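Side-chain contacts in ThiJ/pfpI family protein (Bacillus anthracis, PDB 3EFE), which is of unproven function but belongs to the DJ-1/PfpI family, whose members include chaperones and proteases: residues D[19-22]-D[23-27]; D[32-35]-D[36-40]; D[173-176]-D[177-180]; D[182-185]-D[186-189]; D[201-204]-D[205-209]. All coordinates share one frame; numbering follows the deposited sequence.

Contact 1: residues D[19-22]-D[23-27]; sequences WEYG and YLIAE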
loop_
_atom_site.group_PDB
_atom_site.type_symbol
_atom_site.label_atom_id
_atom_site.label_comp_id
_atom_site.label_asym_id
_atom_site.label_seq_id
_atom_site.Cartn_x
_atom_site.Cartn_y
_atom_site.Cartn_z
ATOM N N TRP D 19 1.043 -2.655 2.786
ATOM C CA TRP D 19 -0.257 -2.048 2.659
ATOM C C TRP D 19 -0.394 -0.929 3.669
ATOM O O TRP D 19 -1.291 -0.131 3.554
ATOM C CB TRP D 19 -1.364 -3.074 2.760
ATOM C CG TRP D 19 -1.562 -3.561 4.076
ATOM C CD1 TRP D 19 -2.411 -3.057 4.998
ATOM C CD2 TRP D 19 -0.880 -4.638 4.692
ATOM N NE1 TRP D 19 -2.313 -3.734 6.114
ATOM C CE2 TRP D 19 -1.361 -4.712 5.985
ATOM C CE3 TRP D 19 0.159 -5.505 4.286
ATOM C CZ2 TRP D 19 -0.912 -5.656 6.903
ATOM C CZ3 TRP D 19 0.585 -6.451 5.162
ATOM C CH2 TRP D 19 0.070 -6.511 6.478
ATOM N N GLU D 20 0.542 -0.827 4.616
ATOM C CA GLU D 20 0.291 -0.018 5.825
ATOM C C GLU D 20 0.749 1.447 5.608
ATOM O O GLU D 20 0.163 2.375 6.176
ATOM C CB GLU D 20 0.888 -0.665 7.059
ATOM C CG GLU D 20 0.054 -1.826 7.513
ATOM C CD GLU D 20 0.571 -2.545 8.651
ATOM O OE1 GLU D 20 1.622 -2.142 9.217
ATOM O OE2 GLU D 20 -0.124 -3.533 9.030
ATOM N N TYR D 21 1.723 1.645 4.742
ATOM C CA TYR D 21 2.333 2.989 4.493
ATOM C C TYR D 21 2.085 3.522 3.106
ATOM O O TYR D 21 2.375 4.658 2.891
ATOM C CB TYR D 21 3.859 3.070 4.825
ATOM C CG TYR D 21 4.591 2.028 4.114
ATOM C CD1 TYR D 21 4.876 2.158 2.759
ATOM C CD2 TYR D 21 4.872 0.791 4.737
ATOM C CE1 TYR D 21 5.462 1.119 2.072
ATOM C CE2 TYR D 21 5.470 -0.206 4.046
ATOM C CZ TYR D 21 5.776 -0.042 2.747
ATOM O OH TYR D 21 6.353 -1.042 2.066
ATOM N N GLY D 22 1.461 2.758 2.215
ATOM C CA GLY D 22 1.391 3.097 0.798
ATOM C C GLY D 22 0.653 4.373 0.399
ATOM O O GLY D 22 1.138 5.135 -0.399
ATOM N N TYR D 23 -0.557 4.529 0.917
ATOM C CA TYR D 23 -1.345 5.750 0.850
ATOM C C TYR D 23 -0.588 6.961 1.385
ATOM O O TYR D 23 -0.497 8.023 0.722
ATOM C CB TYR D 23 -2.603 5.579 1.694
ATOM C CG TYR D 23 -3.718 4.612 1.188
ATOM C CD1 TYR D 23 -4.363 4.838 -0.006
ATOM C CD2 TYR D 23 -4.140 3.524 1.966
ATOM C CE1 TYR D 23 -5.364 4.041 -0.425
ATOM C CE2 TYR D 23 -5.149 2.661 1.527
ATOM C CZ TYR D 23 -5.759 2.944 0.335
ATOM O OH TYR D 23 -6.770 2.157 -0.146
ATOM N N LEU D 24 -0.062 6.831 2.594
ATOM C CA LEU D 24 0.565 7.979 3.224
ATOM C C LEU D 24 1.766 8.474 2.443
ATOM O O LEU D 24 1.854 9.632 2.096
ATOM C CB LEU D 24 0.952 7.647 4.682
ATOM C CG LEU D 24 1.502 8.780 5.550
ATOM C CD1 LEU D 24 0.594 10.128 5.463
ATOM C CD2 LEU D 24 1.680 8.294 6.970
ATOM N N ILE D 25 2.699 7.583 2.158
ATOM C CA ILE D 25 3.930 7.989 1.508
ATOM C C ILE D 25 3.773 8.528 0.043
ATOM O O ILE D 25 4.505 9.419 -0.401
ATOM C CB ILE D 25 5.055 6.898 1.662
ATOM C CG1 ILE D 25 4.729 5.616 0.901
ATOM C CG2 ILE D 25 5.400 6.754 3.097
ATOM C CD1 ILE D 25 5.976 4.818 0.483
ATOM N N ALA D 26 2.797 7.969 -0.679
ATOM C CA ALA D 26 2.491 8.359 -2.037
ATOM C C ALA D 26 1.909 9.752 -2.067
ATOM O O ALA D 26 2.172 10.573 -2.945
ATOM C CB ALA D 26 1.531 7.310 -2.638
ATOM N N GLU D 27 1.079 10.079 -1.118
ATOM C CA GLU D 27 0.441 11.408 -1.123
ATOM C C GLU D 27 1.433 12.520 -0.716
ATOM O O GLU D 27 1.403 13.635 -1.237
ATOM C CB GLU D 27 -0.757 11.406 -0.169
ATOM C CG GLU D 27 -1.931 10.589 -0.626
ATOM C CD GLU D 27 -2.446 10.951 -2.013
ATOM O OE1 GLU D 27 -2.006 11.965 -2.594
ATOM O OE2 GLU D 27 -3.314 10.220 -2.521
HETATM O O HOH W 1 -1.548 1.308 1.507
HETATM O O HOH W 2 -1.166 4.512 4.809
#
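The aromatic ring of Tyr21 and the ethyl arm of Ile25 run side by side, one helical turn apart. CD1 of Ile25 comes to the ring's edge, near its plane, 3.7 Å from CD1 of Tyr21. With chi1 at 54° the ring of Tyr21 stands between its own backbone N and carbonyl carbon; Ile25 carries CG1 in the same way, and the two point in the same direction. In the backbone, Ile25 N donates to Tyr21 O at 3.0 Å, almost straight at 177°. Gly22, with no side chain of its own, offers O to Ala26 N at 3.3 Å, the donor lying above the carbonyl plane.

These turns belong to helix 18-30, the crossover of the beta-alpha-beta unit that links strands 8-11 and 43-47. The helix is kinked here: the N atoms of Tyr23 and Leu24 lack the i to i-4 bond, and two waters enter instead. One donates to Trp19 O at 2.5 Å and accepts weakly from Tyr23 N; the other donates to Glu20 O at 2.9 Å and accepts weakly from Leu24 N. The Tyr23 ring meets Trp19 of the second subunit, their planes about 15° apart, while Ile25 also packs on Ile79 of the central sheet.

Contact 2: residues D[32-35]-D[36-40]; sequences RYFK and KDLAP
Phe34, just before a type II beta turn from Lys35 to Leu38, packs against the chain that returns from it, Leu38 to Pro40, in the irregular connection between helix 18-30 and strand 43-47. The turn is closed by a weak bond from Leu38 N to Lys35 O, 3.4 Å long and bent to 143°. A water bridges the same two residues, donating to Lys35 O at 2.8 Å and to Leu38 O at 2.6 Å, and so joins the two arms through their carbonyls. Asp37 takes the left-handed conformation expected at the third position of such a turn.

The side chain of Phe34 can be traced outward. Its CB lies 3.8 Å from Leu38 O. CG stands anti to the carbonyl carbon (chi1 -78°), and the ring turns one edge to the returning chain: CD1 comes near CB of Leu38, while the carbonyl oxygens of Leu38 and Ala39 both lie at the ring's edge, close to its plane. Further out, CE1 approaches CA of Pro40 obliquely. Elsewhere the ring packs on Val182 and Leu28, consistent with its burial in a largely exposed contact.

Lys35 lies alongside Leu38, its aliphatic CE 4.1 Å from Leu38 CD2, and its NZ is hydrogen-bonded to Asp181 O. On the Phe34 ring, CD1 and CE1 both lie 3.3 Å from Ala39 O.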
loop_
_atom_site.group_PDB
_atom_site.type_symbol
_atom_site.label_atom_id
_atom_site.label_comp_id
_atom_site.label_asym_id
_atom_site.label_seq_id
_atom_site.Cartn_x
_atom_site.Cartn_y
_atom_site.Cartn_z
ATOM N N ARG D 32 0.614 15.717 -4.665
ATOM C CA ARG D 32 -0.409 16.055 -5.674
ATOM C C ARG D 32 -1.695 16.694 -5.145
ATOM O O ARG D 32 -2.334 17.406 -5.848
ATOM C CB ARG D 32 -0.800 14.830 -6.473
ATOM C CG ARG D 32 -1.258 13.689 -5.612
ATOM C CD ARG D 32 -1.588 12.495 -6.392
ATOM N NE ARG D 32 -2.219 11.504 -5.534
ATOM C CZ ARG D 32 -2.906 10.442 -5.988
ATOM N NH1 ARG D 32 -2.989 10.164 -7.266
ATOM N NH2 ARG D 32 -3.495 9.625 -5.157
ATOM N N TYR D 33 -2.091 16.456 -3.905
ATOM C CA TYR D 33 -3.312 17.015 -3.394
ATOM C C TYR D 33 -3.067 17.985 -2.257
ATOM O O TYR D 33 -3.991 18.311 -1.546
ATOM C CB TYR D 33 -4.217 15.904 -2.880
ATOM C CG TYR D 33 -4.666 14.886 -3.891
ATOM C CD1 TYR D 33 -4.732 15.197 -5.246
ATOM C CD2 TYR D 33 -4.963 13.586 -3.494
ATOM C CE1 TYR D 33 -5.157 14.280 -6.140
ATOM C CE2 TYR D 33 -5.393 12.671 -4.380
ATOM C CZ TYR D 33 -5.505 13.047 -5.709
ATOM O OH TYR D 33 -5.896 12.155 -6.661
ATOM N N PHE D 34 -1.818 18.424 -2.091
ATOM C CA PHE D 34 -1.459 19.463 -1.162
ATOM C C PHE D 34 -2.218 20.706 -1.466
ATOM O O PHE D 34 -2.701 20.916 -2.597
ATOM C CB PHE D 34 0.049 19.766 -1.214
ATOM C CG PHE D 34 0.905 18.729 -0.456
ATOM C CD1 PHE D 34 2.207 19.013 -0.055
ATOM C CD2 PHE D 34 0.407 17.488 -0.125
ATOM C CE1 PHE D 34 2.969 18.096 0.612
ATOM C CE2 PHE D 34 1.189 16.566 0.551
ATOM C CZ PHE D 34 2.458 16.883 0.907
ATOM N N LYS D 35 -2.299 21.558 -0.454
ATOM C CA LYS D 35 -2.911 22.890 -0.567
ATOM C C LYS D 35 -1.989 23.765 -1.353
ATOM O O LYS D 35 -0.837 23.354 -1.655
ATOM C CB LYS D 35 -3.171 23.528 0.805
ATOM C CG LYS D 35 -1.972 23.902 1.623
ATOM C CD LYS D 35 -2.409 23.980 3.056
ATOM C CE LYS D 35 -1.218 24.167 4.030
ATOM N NZ LYS D 35 -1.636 24.564 5.431
ATOM N N LYS D 36 -2.466 24.973 -1.658
ATOM C CA LYS D 36 -1.758 25.860 -2.556
ATOM C C LYS D 36 -0.395 26.244 -2.017
ATOM O O LYS D 36 -0.190 26.271 -0.804
ATOM C CB LYS D 36 -2.596 27.132 -2.846
ATOM C CG LYS D 36 -2.737 28.105 -1.735
ATOM C CD LYS D 36 -3.651 29.281 -2.202
ATOM C CE LYS D 36 -4.277 30.043 -1.028
ATOM N NZ LYS D 36 -5.636 30.727 -1.314
ATOM N N ASP D 37 0.532 26.533 -2.920
ATOM C CA ASP D 37 1.893 26.935 -2.541
ATOM C C ASP D 37 2.666 26.005 -1.620
ATOM O O ASP D 37 3.613 26.414 -0.982
ATOM C CB ASP D 37 1.860 28.249 -1.793
ATOM C CG ASP D 37 1.164 29.333 -2.522
ATOM O OD1 ASP D 37 1.434 29.515 -3.772
ATOM O OD2 ASP D 37 0.381 30.006 -1.782
ATOM N N LEU D 38 2.254 24.758 -1.526
ATOM C CA LEU D 38 2.984 23.764 -0.748
ATOM C C LEU D 38 3.550 22.684 -1.691
ATOM O O LEU D 38 2.816 22.013 -2.436
ATOM C CB LEU D 38 2.111 23.196 0.359
ATOM C CG LEU D 38 2.894 23.035 1.693
ATOM C CD1 LEU D 38 4.451 22.788 1.544
ATOM C CD2 LEU D 38 2.653 24.281 2.587
ATOM N N ALA D 39 4.882 22.631 -1.715
ATOM C CA ALA D 39 5.689 21.604 -2.402
ATOM C C ALA D 39 5.601 20.181 -1.721
ATOM O O ALA D 39 5.312 20.056 -0.507
ATOM C CB ALA D 39 7.158 22.090 -2.509
ATOM N N PRO D 40 5.848 19.105 -2.503
ATOM C CA PRO D 40 5.820 17.734 -1.961
ATOM C C PRO D 40 6.622 17.589 -0.692
ATOM O O PRO D 40 7.592 18.291 -0.533
ATOM C CB PRO D 40 6.441 16.896 -3.082
ATOM C CG PRO D 40 6.099 17.718 -4.356
ATOM C CD PRO D 40 6.242 19.123 -3.920
HETATM O O HOH W 3 0.837 22.909 -3.917
#

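Contact 3: residues D[173-176]-D[177-180]; sequences AMEV and LKKI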
loop_
_atom_site.group_PDB
_atom_site.type_symbol
_atom_site.label_atom_id
_atom_site.label_comp_id
_atom_site.label_asym_id
_atom_site.label_seq_id
_atom_site.Cartn_x
_atom_site.Cartn_y
_atom_site.Cartn_z
ATOM N N ALA D 173 -3.386 7.265 7.396
ATOM C CA ALA D 173 -2.858 8.268 6.428
ATOM C C ALA D 173 -3.577 9.600 6.609
ATOM O O ALA D 173 -2.975 10.655 6.597
ATOM C CB ALA D 173 -3.000 7.749 4.973
ATOM N N MET D 174 -4.879 9.513 6.830
ATOM C CA MET D 174 -5.711 10.657 7.061
ATOM C C MET D 174 -5.320 11.429 8.285
ATOM O O MET D 174 -5.268 12.637 8.252
ATOM C CB MET D 174 -7.184 10.222 7.137
ATOM C CG MET D 174 -8.186 11.408 6.995
ATOM S SD MET D 174 -9.103 11.661 8.485
ATOM C CE MET D 174 -7.901 12.107 9.676
ATOM N N GLU D 175 -5.070 10.740 9.386
ATOM C CA GLU D 175 -4.666 11.379 10.630
ATOM C C GLU D 175 -3.289 11.979 10.523
ATOM O O GLU D 175 -3.082 13.051 11.047
ATOM C CB GLU D 175 -4.683 10.350 11.844
ATOM C CG GLU D 175 -6.084 9.787 12.269
ATOM C CD GLU D 175 -7.018 10.851 12.810
ATOM O OE1 GLU D 175 -6.553 12.002 13.026
ATOM O OE2 GLU D 175 -8.232 10.549 12.979
ATOM N N VAL D 176 -2.334 11.316 9.873
ATOM C CA VAL D 176 -0.995 11.912 9.711
ATOM C C VAL D 176 -1.093 13.154 8.875
ATOM O O VAL D 176 -0.536 14.198 9.230
ATOM C CB VAL D 176 0.044 10.951 9.078
ATOM C CG1 VAL D 176 1.396 11.651 8.861
ATOM C CG2 VAL D 176 0.217 9.797 9.956
ATOM N N LEU D 177 -1.864 13.052 7.801
ATOM C CA LEU D 177 -1.985 14.117 6.797
ATOM C C LEU D 177 -2.545 15.385 7.434
ATOM O O LEU D 177 -2.068 16.476 7.164
ATOM C CB LEU D 177 -2.861 13.650 5.628
ATOM C CG LEU D 177 -2.255 13.195 4.271
ATOM C CD1 LEU D 177 -0.725 13.153 4.137
ATOM C CD2 LEU D 177 -2.895 11.946 3.747
ATOM N N LYS D 178 -3.559 15.189 8.276
ATOM C CA LYS D 178 -4.198 16.197 9.060
ATOM C C LYS D 178 -3.266 16.767 10.113
ATOM O O LYS D 178 -3.177 17.933 10.230
ATOM C CB LYS D 178 -5.393 15.584 9.738
ATOM C CG LYS D 178 -6.323 16.535 10.450
ATOM C CD LYS D 178 -7.557 15.670 10.749
ATOM C CE LYS D 178 -8.653 16.396 11.474
ATOM N NZ LYS D 178 -8.253 16.652 12.937
ATOM N N LYS D 179 -2.557 15.944 10.863
ATOM C CA LYS D 179 -1.630 16.471 11.873
ATOM C C LYS D 179 -0.646 17.430 11.235
ATOM O O LYS D 179 -0.452 18.474 11.755
ATOM C CB LYS D 179 -0.879 15.317 12.621
ATOM C CG LYS D 179 0.102 15.717 13.765
ATOM C CD LYS D 179 -0.608 16.343 15.000
ATOM C CE LYS D 179 0.189 17.607 15.654
ATOM N NZ LYS D 179 -0.517 18.377 16.864
ATOM N N ILE D 180 -0.003 17.064 10.117
ATOM C CA ILE D 180 1.020 17.924 9.483
ATOM C C ILE D 180 0.506 19.065 8.578
ATOM O O ILE D 180 1.304 19.865 8.027
ATOM C CB ILE D 180 2.098 17.076 8.750
ATOM C CG1 ILE D 180 1.575 16.425 7.451
ATOM C CG2 ILE D 180 2.671 15.962 9.712
ATOM C CD1 ILE D 180 2.681 15.947 6.591
#
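Met174 and Lys178 lie side by side on the flank of helix 169-179 that meets helix 185-197, where the alpha-helical i to i+4 bonds run from the carbonyls of 173-176 as far as Ile180 N. Each of these four carbonyls accepts the N-H four residues on. Leu177 N reaches Ala173 O at 2.9 Å. Lys178 N reaches Met174 O at 3.1 Å, and Lys179 N reaches Glu175 O at 2.9 Å; in all three the donor is tilted from the carbonyl plane. The last bond, from Ile180 N to Val176 O at 3.0 Å, is the straightest, at 167°, and enters nearly along the C=O axis.

Glu175 OE1 stays 5.0 Å from Lys178 NZ, so these opposite charges are near without touching. Val176 and Leu177 turn to the buried side, where both pack on Leu24 of helix 18-30, and Leu177 also meets Leu188 of helix 185-197. Ala173 CB makes a looser touch with Leu177 CD2, at 4.4 Å.

The Met174 chain, bent at chi2 (-114°) and chi3, swings its methyl toward the next turn, placing CE 3.7 Å from CD of Lys178.

Contact 4: residues D[182-185]-D[186-189]; sequences VFTL and DALH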
loop_
_atom_site.group_PDB
_atom_site.type_symbol
_atom_site.label_atom_id
_atom_site.label_comp_id
_atom_site.label_asym_id
_atom_site.label_seq_id
_atom_site.Cartn_x
_atom_site.Cartn_y
_atom_site.Cartn_z
ATOM N N VAL D 182 -1.161 19.604 5.549
ATOM C CA VAL D 182 -0.566 19.565 4.244
ATOM C C VAL D 182 -1.674 19.616 3.142
ATOM O O VAL D 182 -1.473 20.101 2.064
ATOM C CB VAL D 182 0.353 18.369 4.290
ATOM C CG1 VAL D 182 -0.349 17.060 3.865
ATOM C CG2 VAL D 182 1.664 18.671 3.683
ATOM N N PHE D 183 -2.874 19.190 3.487
ATOM C CA PHE D 183 -4.061 19.282 2.662
ATOM C C PHE D 183 -4.907 20.322 3.351
ATOM O O PHE D 183 -4.711 20.578 4.513
ATOM C CB PHE D 183 -4.902 17.964 2.668
ATOM C CG PHE D 183 -4.353 16.811 1.834
ATOM C CD1 PHE D 183 -3.017 16.655 1.563
ATOM C CD2 PHE D 183 -5.223 15.805 1.396
ATOM C CE1 PHE D 183 -2.577 15.526 0.847
ATOM C CE2 PHE D 183 -4.792 14.725 0.689
ATOM C CZ PHE D 183 -3.489 14.575 0.401
ATOM N N THR D 184 -5.859 20.929 2.640
ATOM C CA THR D 184 -6.921 21.653 3.341
ATOM C C THR D 184 -7.947 20.594 3.826
ATOM O O THR D 184 -7.854 19.397 3.443
ATOM C CB THR D 184 -7.658 22.684 2.468
ATOM O OG1 THR D 184 -8.642 21.951 1.744
ATOM C CG2 THR D 184 -6.732 23.452 1.504
ATOM N N LEU D 185 -8.910 21.028 4.643
ATOM C CA LEU D 185 -9.750 20.118 5.435
ATOM C C LEU D 185 -10.799 19.500 4.509
ATOM O O LEU D 185 -11.115 18.343 4.632
ATOM C CB LEU D 185 -10.324 20.847 6.711
ATOM C CG LEU D 185 -10.352 20.121 8.119
ATOM C CD1 LEU D 185 -11.803 19.671 8.588
ATOM C CD2 LEU D 185 -9.413 18.857 8.236
ATOM N N ASP D 186 -11.291 20.281 3.560
ATOM C CA ASP D 186 -12.113 19.833 2.364
ATOM C C ASP D 186 -11.479 18.773 1.481
ATOM O O ASP D 186 -12.090 17.804 1.124
ATOM C CB ASP D 186 -12.373 21.020 1.433
ATOM C CG ASP D 186 -13.463 21.909 1.927
ATOM O OD1 ASP D 186 -14.042 21.556 2.987
ATOM O OD2 ASP D 186 -13.747 22.940 1.250
ATOM N N ALA D 187 -10.251 19.005 1.085
ATOM C CA ALA D 187 -9.536 18.057 0.320
ATOM C C ALA D 187 -9.286 16.775 1.150
ATOM O O ALA D 187 -9.410 15.690 0.611
ATOM C CB ALA D 187 -8.198 18.703 -0.279
ATOM N N LEU D 188 -8.985 16.867 2.447
ATOM C CA LEU D 188 -8.730 15.664 3.244
ATOM C C LEU D 188 -9.960 14.813 3.458
ATOM O O LEU D 188 -9.892 13.571 3.420
ATOM C CB LEU D 188 -8.076 16.012 4.598
ATOM C CG LEU D 188 -7.481 14.863 5.422
ATOM C CD1 LEU D 188 -6.239 14.292 4.816
ATOM C CD2 LEU D 188 -7.227 15.264 6.848
ATOM N N HIS D 189 -11.096 15.461 3.690
ATOM C CA HIS D 189 -12.397 14.748 3.796
ATOM C C HIS D 189 -12.909 14.066 2.509
ATOM O O HIS D 189 -13.387 12.933 2.540
ATOM C CB HIS D 189 -13.489 15.642 4.444
ATOM C CG HIS D 189 -13.210 15.954 5.885
ATOM N ND1 HIS D 189 -12.719 15.000 6.769
ATOM C CD2 HIS D 189 -13.348 17.093 6.601
ATOM C CE1 HIS D 189 -12.535 15.557 7.954
ATOM N NE2 HIS D 189 -12.933 16.819 7.887
#
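Thr184 OG1 receives the N-H of Ala187 in a long, weak bond of 3.4 Å that is nonetheless straight, at 175°. With chi1 at 83° the hydroxyl oxygen sits between the backbone N and the carbonyl carbon of Thr184, turned toward the first turn that follows. The backbone O of the same residue takes Leu188 N at 2.9 Å, and Leu185 O takes His189 N at 3.0 Å. Thr184 thus offers two acceptors to the start of the helix, one from its side chain and one from its main chain.

Beside these polar bonds lie side-chain contacts. Phe183 and Leu188 cross at about a right angle: ring atom CD2 stands 3.9 Å from Leu188 CD1, which approaches obliquely, while the carbonyl carbon of Ala187 lies at the ring's edge. On the outer side, the arms of Leu185 and the imidazole of His189 meet one turn apart, with Leu185 CD1 set obliquely to the imidazole ring. Leu185 CD2 also comes within 4.4 Å of Leu188 CD2.

This is an N-cap arrangement, with Thr184 as the capping residue of helix 185-197, which follows helix 169-179 after a short loop. Further out, Val182 shares a probable backbone hydrogen bond with Lys35, and Phe183 packs on Tyr33 and Phe34, so the approach to the cap is held against the 32-40 loop. Leu188 packs on Met174, Leu177 and Lys178 of the preceding helix. On another flank, Asp186 and Ala187 touch Ser209 of helix 201-209.

Contact 5: residues D[201-204]-D[205-209]; sequences EYFF and QLMNS
Glu201 O begins a run of alpha-helical bonds through helix 201-209, accepting Gln205 N at 3.0 Å. Leu206 N bonds to Tyr202 O, with its donor 42° out of the carbonyl plane, whereas Met207 N meets Phe203 O almost straight, at 172°. The next turn is less regular: Asn208 N reaches Phe204 O only weakly, at 3.4 Å. The side chain of Asn208 also turns to this oxygen, ND2 donating to Phe204 O at 2.8 Å and 176°, with the acceptor in its amide plane. Phe204 O therefore receives one strong and one weak N-H from the same residue.

Phe203 and Met207 pair across one turn. Met207 CG lies over one face of the Phe203 ring, 3.8 Å from its centroid, in a CH-pi contact. Bends at chi2 and chi3 keep the sulfur nearby, and Met207 SD makes an oblique Met-aromatic contact 4.8 Å from the same centroid. On the next flank Gln205 runs beside Tyr202 and sets NE2 at the ring edge, 3.2 Å from Tyr202 CD1, the amide standing nearly perpendicular to the ring. Glu201 CG covers the centre of one face of Tyr202.

Much of the contact is at the surface, its centre about 25 Å from the centre of the chain, but one side of the helix is held against its predecessor. Tyr202 packs on Asn193 and Thr197 of helix 185-197, while Gln205 and Leu206 both touch Ser190 of that helix, so this C-terminal helix lies outside it.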
loop_
_atom_site.group_PDB
_atom_site.type_symbol
_atom_site.label_atom_id
_atom_site.label_comp_id
_atom_site.label_asym_id
_atom_site.label_seq_id
_atom_site.Cartn_x
_atom_site.Cartn_y
_atom_site.Cartn_z
ATOM N N GLU D 201 -18.954 11.474 -6.334
ATOM C CA GLU D 201 -19.155 12.856 -5.933
ATOM C C GLU D 201 -17.886 13.380 -5.300
ATOM O O GLU D 201 -17.598 14.547 -5.367
ATOM C CB GLU D 201 -20.326 12.970 -4.953
ATOM C CG GLU D 201 -20.144 12.244 -3.629
ATOM C CD GLU D 201 -21.382 12.288 -2.740
ATOM O OE1 GLU D 201 -22.237 13.173 -3.017
ATOM O OE2 GLU D 201 -21.538 11.399 -1.818
ATOM N N TYR D 202 -17.141 12.473 -4.674
ATOM C CA TYR D 202 -15.948 12.799 -3.879
ATOM C C TYR D 202 -14.732 13.024 -4.755
ATOM O O TYR D 202 -13.802 13.686 -4.359
ATOM C CB TYR D 202 -15.656 11.695 -2.876
ATOM C CG TYR D 202 -16.730 11.534 -1.861
ATOM C CD1 TYR D 202 -17.012 12.572 -0.995
ATOM C CD2 TYR D 202 -17.449 10.348 -1.746
ATOM C CE1 TYR D 202 -17.995 12.464 -0.031
ATOM C CE2 TYR D 202 -18.459 10.212 -0.785
ATOM C CZ TYR D 202 -18.736 11.285 0.080
ATOM O OH TYR D 202 -19.721 11.237 1.048
ATOM N N PHE D 203 -14.741 12.453 -5.941
ATOM C CA PHE D 203 -13.681 12.701 -6.891
ATOM C C PHE D 203 -13.842 14.163 -7.408
ATOM O O PHE D 203 -12.883 14.948 -7.423
ATOM C CB PHE D 203 -13.687 11.634 -8.024
ATOM C CG PHE D 203 -12.859 12.040 -9.192
ATOM C CD1 PHE D 203 -11.465 11.861 -9.155
ATOM C CD2 PHE D 203 -13.436 12.724 -10.263
ATOM C CE1 PHE D 203 -10.708 12.288 -10.199
ATOM C CE2 PHE D 203 -12.694 13.143 -11.298
ATOM C CZ PHE D 203 -11.325 12.965 -11.264
ATOM N N PHE D 204 -15.066 14.544 -7.744
ATOM C CA PHE D 204 -15.339 15.943 -8.174
ATOM C C PHE D 204 -15.125 16.984 -7.081
ATOM O O PHE D 204 -14.641 18.061 -7.350
ATOM C CB PHE D 204 -16.760 16.033 -8.686
ATOM C CG PHE D 204 -17.013 15.154 -9.863
ATOM C CD1 PHE D 204 -16.465 15.463 -11.078
ATOM C CD2 PHE D 204 -17.789 14.024 -9.742
ATOM C CE1 PHE D 204 -16.689 14.648 -12.184
ATOM C CE2 PHE D 204 -17.995 13.193 -10.837
ATOM C CZ PHE D 204 -17.433 13.502 -12.055
ATOM N N GLN D 205 -15.479 16.641 -5.849
ATOM C CA GLN D 205 -15.094 17.417 -4.680
ATOM C C GLN D 205 -13.594 17.637 -4.494
ATOM O O GLN D 205 -13.144 18.751 -4.255
ATOM C CB GLN D 205 -15.584 16.731 -3.448
ATOM C CG GLN D 205 -17.032 16.981 -3.175
ATOM C CD GLN D 205 -17.575 16.104 -2.061
ATOM O OE1 GLN D 205 -18.714 15.716 -2.099
ATOM N NE2 GLN D 205 -16.769 15.788 -1.096
ATOM N N LEU D 206 -12.861 16.535 -4.549
ATOM C CA LEU D 206 -11.430 16.504 -4.354
ATOM C C LEU D 206 -10.688 17.281 -5.405
ATOM O O LEU D 206 -9.810 18.001 -5.053
ATOM C CB LEU D 206 -10.937 15.036 -4.305
ATOM C CG LEU D 206 -9.412 14.859 -4.218
ATOM C CD1 LEU D 206 -8.853 15.496 -2.949
ATOM C CD2 LEU D 206 -8.971 13.411 -4.304
ATOM N N MET D 207 -11.031 17.123 -6.691
ATOM C CA MET D 207 -10.440 17.889 -7.787
ATOM C C MET D 207 -10.620 19.408 -7.660
ATOM O O MET D 207 -9.727 20.196 -8.031
ATOM C CB MET D 207 -10.969 17.384 -9.151
ATOM C CG MET D 207 -10.483 15.912 -9.614
ATOM S SD MET D 207 -8.695 15.792 -9.686
ATOM C CE MET D 207 -8.241 15.459 -11.299
ATOM N N ASN D 208 -11.758 19.816 -7.119
ATOM C CA ASN D 208 -12.038 21.216 -6.906
ATOM C C ASN D 208 -11.645 21.809 -5.546
ATOM O O ASN D 208 -11.799 23.021 -5.361
ATOM C CB ASN D 208 -13.520 21.471 -7.135
ATOM C CG ASN D 208 -13.868 21.431 -8.539
ATOM O OD1 ASN D 208 -13.673 22.384 -9.216
ATOM N ND2 ASN D 208 -14.338 20.307 -9.016
ATOM N N SER D 209 -11.169 20.976 -4.617
ATOM C CA SER D 209 -10.750 21.403 -3.274
ATOM C C SER D 209 -9.243 21.500 -3.160
ATOM O O SER D 209 -8.714 22.152 -2.245
ATOM C CB SER D 209 -11.179 20.371 -2.213
ATOM O OG SER D 209 -12.550 20.010 -2.312
#

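How the contacts relate
Contact 1 is wholly buried and contact 3 partly so; both lie about 9 Å from the chain centre, and their helices pack directly on each other. Contacts 2 and 5 are surface contacts, while contact 4 is partly buried though nearly as far out as contact 2. Contact 3 meets contact 4, and contact 4 meets contact 5, giving a sequence of helices from core to periphery. Contact 2 joins contact 1 by the Glu27 to Arg32 salt bridge and contact 4 by a probable backbone bond. Chemistry shifts accordingly: a water-bridged kink in contact 1, regular bonding in contact 3, a turn or cap in contacts 2 and 4, and side-chain amide and sulfur contacts in contact 5.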